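Local coordinates for hemolysins related proteins containing CBS domains (Klebsiella pneumoniae subsp. pneumoniae, PDB 3HF7), which is of unknown function but binds AMP through this CBS-domain pair, one part of a longer membrane protein whose family may also bind flavin adenine dinucleotide, at residues Leu30-Leu40 against Ser50-Met61; Lys1-Val9 against Val82-Gln91. All blocks are in the same frame, centred on the assembly; numbering follows the deposited sequence.

Contact 1. Residues Leu30-Leu40 against Ser50-Met61. With AMP (adenosine monophosphate), chain B.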
loop_
_atom_site.group_PDB
_atom_site.type_symbol
_atom_site.label_atom_id
_atom_site.label_comp_id
_atom_site.label_asym_id
_atom_site.label_seq_id
_atom_site.Cartn_x
_atom_site.Cartn_y
_atom_site.Cartn_z
ATOM N N LEU A 30 1.109 7.217 -11.738
ATOM C CA LEU A 30 0.434 7.806 -10.610
ATOM C C LEU A 30 -0.960 8.256 -11.011
ATOM O O LEU A 30 -1.947 7.857 -10.411
ATOM C CB LEU A 30 1.256 8.980 -10.115
ATOM C CG LEU A 30 0.827 9.637 -8.821
ATOM C CD1 LEU A 30 1.025 8.655 -7.705
ATOM C CD2 LEU A 30 1.678 10.864 -8.619
ATOM N N THR A 31 -1.043 9.060 -12.064
ATOM C CA THR A 31 -2.330 9.565 -12.547
ATOM C C THR A 31 -3.280 8.467 -13.040
ATOM O O THR A 31 -4.479 8.689 -13.100
ATOM C CB THR A 31 -2.137 10.628 -13.649
ATOM O OG1 THR A 31 -1.471 10.043 -14.772
ATOM C CG2 THR A 31 -1.305 11.791 -13.129
ATOM N N HIS A 32 -2.735 7.303 -13.394
ATOM C CA HIS A 32 -3.518 6.155 -13.893
ATOM C C HIS A 32 -3.769 5.103 -12.816
ATOM O O HIS A 32 -4.235 3.996 -13.124
ATOM C CB HIS A 32 -2.814 5.487 -15.086
ATOM C CG HIS A 32 -2.919 6.262 -16.363
ATOM N ND1 HIS A 32 -2.335 7.502 -16.531
ATOM C CD2 HIS A 32 -3.546 5.981 -17.530
ATOM C CE1 HIS A 32 -2.595 7.950 -17.747
ATOM N NE2 HIS A 32 -3.330 7.047 -18.374
ATOM N N SER A 33 -3.460 5.447 -11.562
ATOM C CA SER A 33 -3.604 4.514 -10.440
ATOM C C SER A 33 -5.042 4.014 -10.298
ATOM O O SER A 33 -5.960 4.822 -10.147
ATOM C CB SER A 33 -3.144 5.177 -9.139
ATOM O OG SER A 33 -3.461 4.375 -8.011
ATOM N N PRO A 34 -5.250 2.685 -10.363
ATOM C CA PRO A 34 -6.608 2.164 -10.219
ATOM C C PRO A 34 -7.098 2.106 -8.771
ATOM O O PRO A 34 -8.220 1.675 -8.536
ATOM C CB PRO A 34 -6.508 0.758 -10.809
ATOM C CG PRO A 34 -5.095 0.368 -10.599
ATOM C CD PRO A 34 -4.291 1.627 -10.760
ATOM N N HIS A 35 -6.286 2.563 -7.822
ATOM C CA HIS A 35 -6.620 2.475 -6.391
ATOM C C HIS A 35 -6.262 3.726 -5.593
ATOM O O HIS A 35 -5.486 4.561 -6.052
ATOM C CB HIS A 35 -5.898 1.281 -5.764
ATOM C CG HIS A 35 -6.344 -0.032 -6.312
ATOM N ND1 HIS A 35 -7.578 -0.573 -6.016
ATOM C CD2 HIS A 35 -5.737 -0.903 -7.152
ATOM C CE1 HIS A 35 -7.707 -1.726 -6.646
ATOM N NE2 HIS A 35 -6.606 -1.948 -7.343
ATOM N N GLY A 36 -6.793 3.822 -4.377
ATOM C CA GLY A 36 -6.572 4.986 -3.516
ATOM C C GLY A 36 -5.186 5.101 -2.903
ATOM O O GLY A 36 -4.673 6.211 -2.712
ATOM N N ARG A 37 -4.590 3.961 -2.557
ATOM C CA ARG A 37 -3.208 3.935 -2.077
ATOM C C ARG A 37 -2.375 3.053 -3.011
ATOM O O ARG A 37 -2.895 2.128 -3.623
ATOM C CB ARG A 37 -3.118 3.423 -0.633
ATOM C CG ARG A 37 -4.308 3.734 0.268
ATOM C CD ARG A 37 -4.116 5.022 1.045
ATOM N NE ARG A 37 -3.816 4.860 2.482
ATOM C CZ ARG A 37 -4.682 5.135 3.463
ATOM N NH1 ARG A 37 -5.897 5.555 3.133
ATOM N NH2 ARG A 37 -4.349 4.989 4.758
ATOM N N ILE A 38 -1.086 3.341 -3.141
ATOM C CA ILE A 38 -0.205 2.507 -3.967
ATOM C C ILE A 38 1.196 2.488 -3.415
ATOM O O ILE A 38 1.636 3.461 -2.806
ATOM C CB ILE A 38 -0.120 2.971 -5.424
ATOM C CG1 ILE A 38 0.151 4.472 -5.485
ATOM C CG2 ILE A 38 -1.373 2.559 -6.191
ATOM C CD1 ILE A 38 1.310 4.819 -6.327
ATOM N N VAL A 39 1.901 1.380 -3.660
ATOM C CA VAL A 39 3.215 1.163 -3.073
ATOM C C VAL A 39 4.273 1.878 -3.898
ATOM O O VAL A 39 4.285 1.791 -5.127
ATOM C CB VAL A 39 3.556 -0.355 -2.917
ATOM C CG1 VAL A 39 4.851 -0.547 -2.131
ATOM C CG2 VAL A 39 2.426 -1.111 -2.236
ATOM N N LEU A 40 5.148 2.603 -3.210
ATOM C CA LEU A 40 6.362 3.128 -3.815
ATOM C C LEU A 40 7.506 2.189 -3.461
ATOM O O LEU A 40 7.727 1.876 -2.285
ATOM C CB LEU A 40 6.640 4.544 -3.301
ATOM C CG LEU A 40 5.563 5.614 -3.540
ATOM C CD1 LEU A 40 6.034 6.959 -2.963
ATOM C CD2 LEU A 40 5.174 5.742 -5.034
ATOM N N SER A 50 7.317 3.018 0.748
ATOM C CA SER A 50 6.233 3.730 1.395
ATOM C C SER A 50 4.898 3.468 0.723
ATOM O O SER A 50 4.825 2.890 -0.361
ATOM C CB SER A 50 6.545 5.221 1.409
ATOM O OG SER A 50 6.995 5.627 0.131
ATOM N N MET A 51 3.830 3.881 1.399
ATOM C CA MET A 51 2.486 3.762 0.858
ATOM C C MET A 51 1.990 5.177 0.581
ATOM O O MET A 51 2.044 6.039 1.460
ATOM C CB MET A 51 1.586 3.020 1.848
ATOM C CG MET A 51 0.229 2.677 1.316
ATOM S SD MET A 51 0.211 1.293 0.158
ATOM C CE MET A 51 0.783 -0.036 1.233
ATOM N N LEU A 52 1.546 5.425 -0.647
ATOM C CA LEU A 52 1.256 6.786 -1.094
ATOM C C LEU A 52 -0.224 6.908 -1.328
ATOM O O LEU A 52 -0.802 6.109 -2.082
ATOM C CB LEU A 52 2.024 7.083 -2.391
ATOM C CG LEU A 52 2.275 8.489 -2.977
ATOM C CD1 LEU A 52 1.410 8.770 -4.196
ATOM C CD2 LEU A 52 2.173 9.625 -1.954
ATOM N N ARG A 53 -0.844 7.884 -0.662
ATOM C CA ARG A 53 -2.253 8.140 -0.898
ATOM C C ARG A 53 -2.322 8.914 -2.175
ATOM O O ARG A 53 -1.846 10.043 -2.253
ATOM C CB ARG A 53 -2.880 8.900 0.257
ATOM C CG ARG A 53 -2.935 8.055 1.492
ATOM C CD ARG A 53 -3.359 8.821 2.702
ATOM N NE ARG A 53 -2.239 9.541 3.289
ATOM C CZ ARG A 53 -2.097 10.864 3.233
ATOM N NH1 ARG A 53 -3.015 11.608 2.621
ATOM N NH2 ARG A 53 -1.038 11.447 3.797
ATOM N N VAL A 54 -2.867 8.268 -3.193
ATOM C CA VAL A 54 -2.958 8.856 -4.527
ATOM C C VAL A 54 -3.642 10.239 -4.509
ATOM O O VAL A 54 -3.097 11.213 -5.051
ATOM C CB VAL A 54 -3.671 7.876 -5.500
ATOM C CG1 VAL A 54 -3.722 8.432 -6.879
ATOM C CG2 VAL A 54 -2.923 6.566 -5.544
ATOM N N ARG A 55 -4.808 10.310 -3.855
ATOM C CA ARG A 55 -5.607 11.536 -3.752
ATOM C C ARG A 55 -4.782 12.696 -3.240
ATOM O O ARG A 55 -4.960 13.829 -3.679
ATOM C CB ARG A 55 -6.824 11.330 -2.842
ATOM C CG ARG A 55 -7.377 12.619 -2.255
ATOM C CD ARG A 55 -8.878 12.549 -2.055
ATOM N NE ARG A 55 -9.239 12.358 -0.655
ATOM C CZ ARG A 55 -9.366 11.174 -0.065
ATOM N NH1 ARG A 55 -9.160 10.021 -0.740
ATOM N NH2 ARG A 55 -9.694 11.153 1.218
ATOM N N GLU A 56 -3.887 12.400 -2.308
ATOM C CA GLU A 56 -2.963 13.370 -1.777
ATOM C C GLU A 56 -1.981 13.858 -2.840
ATOM O O GLU A 56 -1.671 15.053 -2.923
ATOM C CB GLU A 56 -2.174 12.727 -0.653
ATOM C CG GLU A 56 -2.048 13.556 0.586
ATOM C CD GLU A 56 -2.096 15.029 0.302
ATOM O OE1 GLU A 56 -1.021 15.674 0.351
ATOM O OE2 GLU A 56 -3.211 15.534 0.024
ATOM N N ALA A 57 -1.478 12.924 -3.644
ATOM C CA ALA A 57 -0.470 13.245 -4.639
ATOM C C ALA A 57 -1.086 14.149 -5.696
ATOM O O ALA A 57 -0.515 15.185 -6.070
ATOM C CB ALA A 57 0.067 11.964 -5.268
ATOM N N TYR A 58 -2.266 13.741 -6.158
ATOM C CA TYR A 58 -3.049 14.505 -7.114
ATOM C C TYR A 58 -3.245 15.915 -6.620
ATOM O O TYR A 58 -3.066 16.868 -7.361
ATOM C CB TYR A 58 -4.417 13.866 -7.261
ATOM C CG TYR A 58 -4.410 12.603 -8.038
ATOM C CD1 TYR A 58 -3.208 12.041 -8.482
ATOM C CD2 TYR A 58 -5.608 11.948 -8.321
ATOM C CE1 TYR A 58 -3.195 10.863 -9.205
ATOM C CE2 TYR A 58 -5.613 10.757 -9.046
ATOM C CZ TYR A 58 -4.400 10.222 -9.489
ATOM O OH TYR A 58 -4.393 9.044 -10.197
ATOM N N ARG A 59 -3.622 16.021 -5.352
ATOM C CA ARG A 59 -3.838 17.294 -4.713
ATOM C C ARG A 59 -2.565 18.122 -4.828
ATOM O O ARG A 59 -2.613 19.274 -5.241
ATOM C CB ARG A 59 -4.229 17.092 -3.247
ATOM C CG ARG A 59 -4.692 18.343 -2.553
ATOM C CD ARG A 59 -4.637 18.189 -1.050
ATOM N NE ARG A 59 -3.967 19.341 -0.443
ATOM C CZ ARG A 59 -2.698 19.352 -0.013
ATOM N NH1 ARG A 59 -2.181 20.461 0.523
ATOM N NH2 ARG A 59 -1.945 18.252 -0.099
ATOM N N LEU A 60 -1.423 17.528 -4.496
ATOM C CA LEU A 60 -0.163 18.272 -4.519
ATOM C C LEU A 60 0.219 18.707 -5.931
ATOM O O LEU A 60 0.758 19.808 -6.142
ATOM C CB LEU A 60 0.942 17.438 -3.890
ATOM C CG LEU A 60 0.703 17.231 -2.399
ATOM C CD1 LEU A 60 1.517 16.084 -1.871
ATOM C CD2 LEU A 60 1.001 18.510 -1.634
ATOM N N MET A 61 -0.097 17.828 -6.886
ATOM C CA MET A 61 0.175 18.049 -8.293
ATOM C C MET A 61 -0.552 19.281 -8.818
ATOM O O MET A 61 -0.021 19.983 -9.673
ATOM C CB MET A 61 -0.219 16.816 -9.110
ATOM C CG MET A 61 0.825 15.730 -9.134
ATOM S SD MET A 61 0.190 14.132 -9.693
ATOM C CE MET A 61 -0.106 14.401 -11.431
HETATM P P AMP B . -9.641 1.278 -3.599
HETATM O O1P AMP B . -9.607 0.844 -5.055
HETATM O O2P AMP B . -8.387 1.948 -3.088
HETATM O O3P AMP B . -10.893 1.981 -3.151
HETATM O "O5'" AMP B . -9.727 -0.110 -2.766
HETATM C "C5'" AMP B . -10.518 -1.225 -3.206
HETATM C "C4'" AMP B . -9.846 -2.553 -2.853
HETATM O "O4'" AMP B . -8.851 -2.890 -3.820
HETATM C "C3'" AMP B . -9.141 -2.557 -1.493
HETATM O "O3'" AMP B . -9.971 -3.013 -0.405
HETATM C "C2'" AMP B . -7.969 -3.489 -1.705
HETATM O "O2'" AMP B . -8.316 -4.819 -1.348
HETATM C "C1'" AMP B . -7.690 -3.455 -3.192
HETATM N N9 AMP B . -6.474 -2.609 -3.337
HETATM C C8 AMP B . -6.336 -1.412 -2.747
HETATM N N7 AMP B . -5.135 -0.861 -3.025
HETATM C C5 AMP B . -4.467 -1.713 -3.803
HETATM C C6 AMP B . -3.134 -1.712 -4.430
HETATM N N6 AMP B . -2.299 -0.654 -4.266
HETATM N N1 AMP B . -2.800 -2.795 -5.171
HETATM C C2 AMP B . -3.639 -3.846 -5.333
HETATM N N3 AMP B . -4.866 -3.906 -4.773
HETATM C C4 AMP B . -5.341 -2.879 -4.009
#

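Contact 2. Residues Lys1-Val9 against Val82-Gln91. With AMP (adenosine monophosphate), chain B.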
loop_
_atom_site.group_PDB
_atom_site.type_symbol
_atom_site.label_atom_id
_atom_site.label_comp_id
_atom_site.label_asym_id
_atom_site.label_seq_id
_atom_site.Cartn_x
_atom_site.Cartn_y
_atom_site.Cartn_z
ATOM N N LYS A 1 -9.031 -21.463 11.687
ATOM C CA LYS A 1 -9.772 -20.160 11.601
ATOM C C LYS A 1 -9.381 -19.426 10.310
ATOM O O LYS A 1 -8.326 -19.708 9.727
ATOM C CB LYS A 1 -9.514 -19.280 12.842
ATOM N N VAL A 2 -10.233 -18.517 9.838
ATOM C CA VAL A 2 -9.902 -17.749 8.626
ATOM C C VAL A 2 -8.838 -16.689 8.959
ATOM O O VAL A 2 -8.921 -16.018 9.998
ATOM C CB VAL A 2 -11.156 -17.110 7.937
ATOM C CG1 VAL A 2 -10.793 -16.595 6.518
ATOM C CG2 VAL A 2 -12.323 -18.130 7.844
ATOM N N SER A 3 -7.836 -16.557 8.084
ATOM C CA SER A 3 -6.678 -15.705 8.353
ATOM C C SER A 3 -6.456 -14.662 7.274
ATOM O O SER A 3 -7.036 -14.720 6.186
ATOM C CB SER A 3 -5.408 -16.554 8.485
ATOM O OG SER A 3 -4.731 -16.645 7.237
ATOM N N VAL A 4 -5.583 -13.716 7.591
ATOM C CA VAL A 4 -5.205 -12.669 6.670
ATOM C C VAL A 4 -4.834 -13.230 5.288
ATOM O O VAL A 4 -5.135 -12.616 4.257
ATOM C CB VAL A 4 -4.073 -11.814 7.294
ATOM C CG1 VAL A 4 -2.814 -11.814 6.449
ATOM C CG2 VAL A 4 -4.560 -10.412 7.570
ATOM N N ASN A 5 -4.220 -14.414 5.279
ATOM C CA ASN A 5 -3.752 -15.058 4.051
ATOM C C ASN A 5 -4.890 -15.304 3.075
ATOM O O ASN A 5 -4.695 -15.282 1.859
ATOM C CB ASN A 5 -3.043 -16.383 4.357
ATOM C CG ASN A 5 -1.876 -16.232 5.337
ATOM O OD1 ASN A 5 -1.387 -15.125 5.598
ATOM N ND2 ASN A 5 -1.427 -17.361 5.881
ATOM N N ASP A 6 -6.087 -15.514 3.617
ATOM C CA ASP A 6 -7.236 -15.879 2.804
ATOM C C ASP A 6 -7.822 -14.727 1.998
ATOM O O ASP A 6 -8.450 -14.958 0.960
ATOM C CB ASP A 6 -8.284 -16.545 3.675
ATOM C CG ASP A 6 -7.729 -17.748 4.385
ATOM O OD1 ASP A 6 -7.227 -18.650 3.673
ATOM O OD2 ASP A 6 -7.759 -17.784 5.634
ATOM N N ILE A 7 -7.587 -13.494 2.450
ATOM C CA ILE A 7 -8.256 -12.325 1.854
ATOM C C ILE A 7 -7.349 -11.250 1.271
ATOM O O ILE A 7 -7.817 -10.379 0.537
ATOM C CB ILE A 7 -9.280 -11.688 2.827
ATOM C CG1 ILE A 7 -8.670 -11.471 4.210
ATOM C CG2 ILE A 7 -10.486 -12.597 2.960
ATOM C CD1 ILE A 7 -8.345 -10.078 4.514
ATOM N N MET A 8 -6.060 -11.308 1.590
ATOM C CA MET A 8 -5.092 -10.375 1.017
ATOM C C MET A 8 -5.122 -10.421 -0.517
ATOM O O MET A 8 -5.471 -11.446 -1.101
ATOM C CB MET A 8 -3.678 -10.701 1.513
ATOM C CG MET A 8 -3.197 -12.054 1.058
ATOM S SD MET A 8 -1.502 -12.421 1.477
ATOM C CE MET A 8 -1.561 -12.475 3.229
ATOM N N VAL A 9 -4.769 -9.312 -1.164
ATOM C CA VAL A 9 -4.520 -9.293 -2.607
ATOM C C VAL A 9 -3.115 -9.875 -2.811
ATOM O O VAL A 9 -2.165 -9.422 -2.160
ATOM C CB VAL A 9 -4.574 -7.847 -3.162
ATOM C CG1 VAL A 9 -4.078 -7.778 -4.610
ATOM C CG2 VAL A 9 -5.980 -7.286 -3.061
ATOM N N VAL A 82 2.029 -6.366 8.351
ATOM C CA VAL A 82 1.216 -7.372 9.049
ATOM C C VAL A 82 1.840 -8.755 8.847
ATOM O O VAL A 82 2.002 -9.188 7.705
ATOM C CB VAL A 82 -0.214 -7.429 8.450
ATOM C CG1 VAL A 82 -1.036 -8.559 9.070
ATOM C CG2 VAL A 82 -0.910 -6.100 8.614
ATOM N N PRO A 83 2.162 -9.470 9.939
ATOM C CA PRO A 83 2.724 -10.816 9.760
ATOM C C PRO A 83 1.822 -11.728 8.925
ATOM O O PRO A 83 0.595 -11.576 8.932
ATOM C CB PRO A 83 2.828 -11.348 11.191
ATOM C CG PRO A 83 2.902 -10.140 12.042
ATOM C CD PRO A 83 2.034 -9.115 11.363
ATOM N N GLU A 84 2.439 -12.650 8.194
ATOM C CA GLU A 84 1.708 -13.696 7.494
ATOM C C GLU A 84 0.864 -14.508 8.476
ATOM O O GLU A 84 1.329 -14.868 9.558
ATOM C CB GLU A 84 2.693 -14.610 6.754
ATOM C CG GLU A 84 2.177 -16.009 6.418
ATOM C CD GLU A 84 2.529 -17.064 7.483
ATOM O OE1 GLU A 84 1.600 -17.765 7.966
ATOM O OE2 GLU A 84 3.734 -17.208 7.826
ATOM N N GLY A 85 -0.376 -14.782 8.092
ATOM C CA GLY A 85 -1.229 -15.694 8.840
ATOM C C GLY A 85 -1.866 -15.110 10.081
ATOM O O GLY A 85 -2.478 -15.827 10.871
ATOM N N THR A 86 -1.720 -13.802 10.268
ATOM C CA THR A 86 -2.427 -13.131 11.336
ATOM C C THR A 86 -3.922 -13.367 11.081
ATOM O O THR A 86 -4.398 -13.232 9.943
ATOM C CB THR A 86 -2.042 -11.645 11.393
ATOM O OG1 THR A 86 -0.684 -11.539 11.839
ATOM C CG2 THR A 86 -2.930 -10.862 12.342
ATOM N N PRO A 87 -4.656 -13.775 12.128
ATOM C CA PRO A 87 -6.072 -14.097 11.963
ATOM C C PRO A 87 -6.906 -12.833 11.847
ATOM O O PRO A 87 -6.601 -11.824 12.497
ATOM C CB PRO A 87 -6.423 -14.858 13.251
ATOM C CG PRO A 87 -5.108 -15.047 13.992
ATOM C CD PRO A 87 -4.198 -13.980 13.512
ATOM N N LEU A 88 -7.948 -12.901 11.021
ATOM C CA LEU A 88 -8.789 -11.744 10.729
ATOM C C LEU A 88 -9.268 -11.067 12.002
ATOM O O LEU A 88 -9.324 -9.833 12.090
ATOM C CB LEU A 88 -9.989 -12.159 9.881
ATOM C CG LEU A 88 -9.676 -12.733 8.499
ATOM C CD1 LEU A 88 -10.937 -12.788 7.642
ATOM C CD2 LEU A 88 -8.608 -11.899 7.820
ATOM N N SER A 89 -9.603 -11.895 12.985
ATOM C CA SER A 89 -10.072 -11.436 14.284
ATOM C C SER A 89 -9.046 -10.480 14.896
ATOM O O SER A 89 -9.372 -9.319 15.199
ATOM C CB SER A 89 -10.299 -12.636 15.207
ATOM O OG SER A 89 -10.530 -13.814 14.439
ATOM N N THR A 90 -7.808 -10.968 15.047
ATOM C CA THR A 90 -6.743 -10.199 15.682
ATOM C C THR A 90 -6.440 -8.930 14.894
ATOM O O THR A 90 -6.292 -7.852 15.485
ATOM C CB THR A 90 -5.443 -11.019 15.824
ATOM O OG1 THR A 90 -5.766 -12.401 16.022
ATOM C CG2 THR A 90 -4.619 -10.511 17.012
ATOM N N GLN A 91 -6.355 -9.054 13.568
ATOM C CA GLN A 91 -6.046 -7.901 12.726
ATOM C C GLN A 91 -7.109 -6.813 12.854
ATOM O O GLN A 91 -6.762 -5.631 12.892
ATOM C CB GLN A 91 -5.834 -8.300 11.259
ATOM C CG GLN A 91 -5.119 -7.244 10.426
ATOM C CD GLN A 91 -3.828 -6.719 11.060
ATOM O OE1 GLN A 91 -3.626 -5.516 11.156
ATOM N NE2 GLN A 91 -2.953 -7.621 11.484
HETATM P P AMP B . -9.641 1.278 -3.599
HETATM O O1P AMP B . -9.607 0.844 -5.055
HETATM O O2P AMP B . -8.387 1.948 -3.088
HETATM O O3P AMP B . -10.893 1.981 -3.151
HETATM O "O5'" AMP B . -9.727 -0.110 -2.766
HETATM C "C5'" AMP B . -10.518 -1.225 -3.206
HETATM C "C4'" AMP B . -9.846 -2.553 -2.853
HETATM O "O4'" AMP B . -8.851 -2.890 -3.820
HETATM C "C3'" AMP B . -9.141 -2.557 -1.493
HETATM O "O3'" AMP B . -9.971 -3.013 -0.405
HETATM C "C2'" AMP B . -7.969 -3.489 -1.705
HETATM O "O2'" AMP B . -8.316 -4.819 -1.348
HETATM C "C1'" AMP B . -7.690 -3.455 -3.192
HETATM N N9 AMP B . -6.474 -2.609 -3.337
HETATM C C8 AMP B . -6.336 -1.412 -2.747
HETATM N N7 AMP B . -5.135 -0.861 -3.025
HETATM C C5 AMP B . -4.467 -1.713 -3.803
HETATM C C6 AMP B . -3.134 -1.712 -4.430
HETATM N N6 AMP B . -2.299 -0.654 -4.266
HETATM N N1 AMP B . -2.800 -2.795 -5.171
HETATM C C2 AMP B . -3.639 -3.846 -5.333
HETATM N N3 AMP B . -4.866 -3.906 -4.773
HETATM C C4 AMP B . -5.341 -2.879 -4.009
#

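Contact 1. Residues Leu30-Leu40 against Ser50-Met61
The antiparallel hairpin beside the AMP site pairs Ile38 with Leu52 and Leu40 with Ser50 as hydrogen-bonded pairs, while Arg37 faces Arg53 and Val39 faces Met51 in non-hydrogen-bonded ones. Leu52 N lies 2.9 Å from Ile38 O, and Val54 N, opening helix 54-61, carries the ladder on to Gly36 O at 2.8 Å. The same segment binds the nucleotide, by backbone and side chain: Gly36 N donates to AMP O2P at 2.8 Å, Arg37 O accepts from AMP N6, and the His35 side chain lays one ring face against the base while its ND1 donates to AMP O1P. Hairpin and following helix belong to the beta-alpha-beta-beta-alpha unit of a CBS domain, whose preceding helix, 23-31, ends here. Tyr58 OH ties that end down, donating to Leu30 O at 2.7 Å, a carbonyl that also receives Ser33 N. Leu30, whose chi1 of -172° swings CG away from the backbone N, sends CD1 to Leu52 CD1 at 3.5 Å and CD2 to Met61 SD at 3.7 Å. Arg37 bends at chi2 and chi3 to lay a guanidinium face over Arg53 CD, the two guanidinium planes 87° apart; a salt bridge from Arg53 to Asp77 probably offsets the like charges.

Contact 2. Residues Lys1-Val9 against Val82-Gln91
Val4 N donates to Thr86 O at 2.7 Å, nearly along the C=O axis (C=O...N angle 163°), and so anchors the N-terminal segment to the loop before helix 88-98. The donor belongs to the first turn of the short, weakly bonded helix 4-7, whose N-terminus is capped by Ser3: its OG accepts from Asn5 N at 3.0 Å, and in the capping box with Asp6 its own N donates to Asp6 OD2 at 2.7 Å. Asn5, its CG anti to the carbonyl carbon (chi1 -56°), turns its amide back across the contact, where OD1 receives Gly85 N at 2.7 Å from a direction tilted out of the amide plane. That Gly85 N-H comes from a type II turn spanning Pro83 to Thr86, with Gly85 at its third position in a positive-phi conformation. Leu88 supplies the apolar side. Its CD2 comes up against Ile7 CG1 at 3.6 Å and also lies beside the Ser3-Val4 peptide, while CD1 meets Val2 CG1 at 4.0 Å; a weak bond from Leu88 N to Val2 O runs alongside. Around this joint, Val4 and Ile7 rest on Val116 of strand 112-117, Ile7 and Leu88 reach Ile121 and Glu124 of helix 118-126 respectively, and Val9 continues as an edge strand bonded to Leu115.

In the fold
The two contacts lie on opposite sides of the chain's centre, about 25 Å apart between their own centres, and share no helix or strand; AMP lies against a segment of each. Both are partly buried, contact 1 nearer the chain's centre and with more buried residues. There, sheet ladder and leucine-methionine packing join strands and helices of one CBS unit; its loop supplies the phosphate ligands and the start of its strand the base ligand, all by directed hydrogen bonds. Contact 2, farther out, docks the N-terminal segment onto the turn before helix 88-98. Its polar bonds are fewer and come from loops, a turn and a helix cap, with a small apolar patch. Val9, which takes no part in contact 2 itself, lies against AMP at ribose O2' and the adenine.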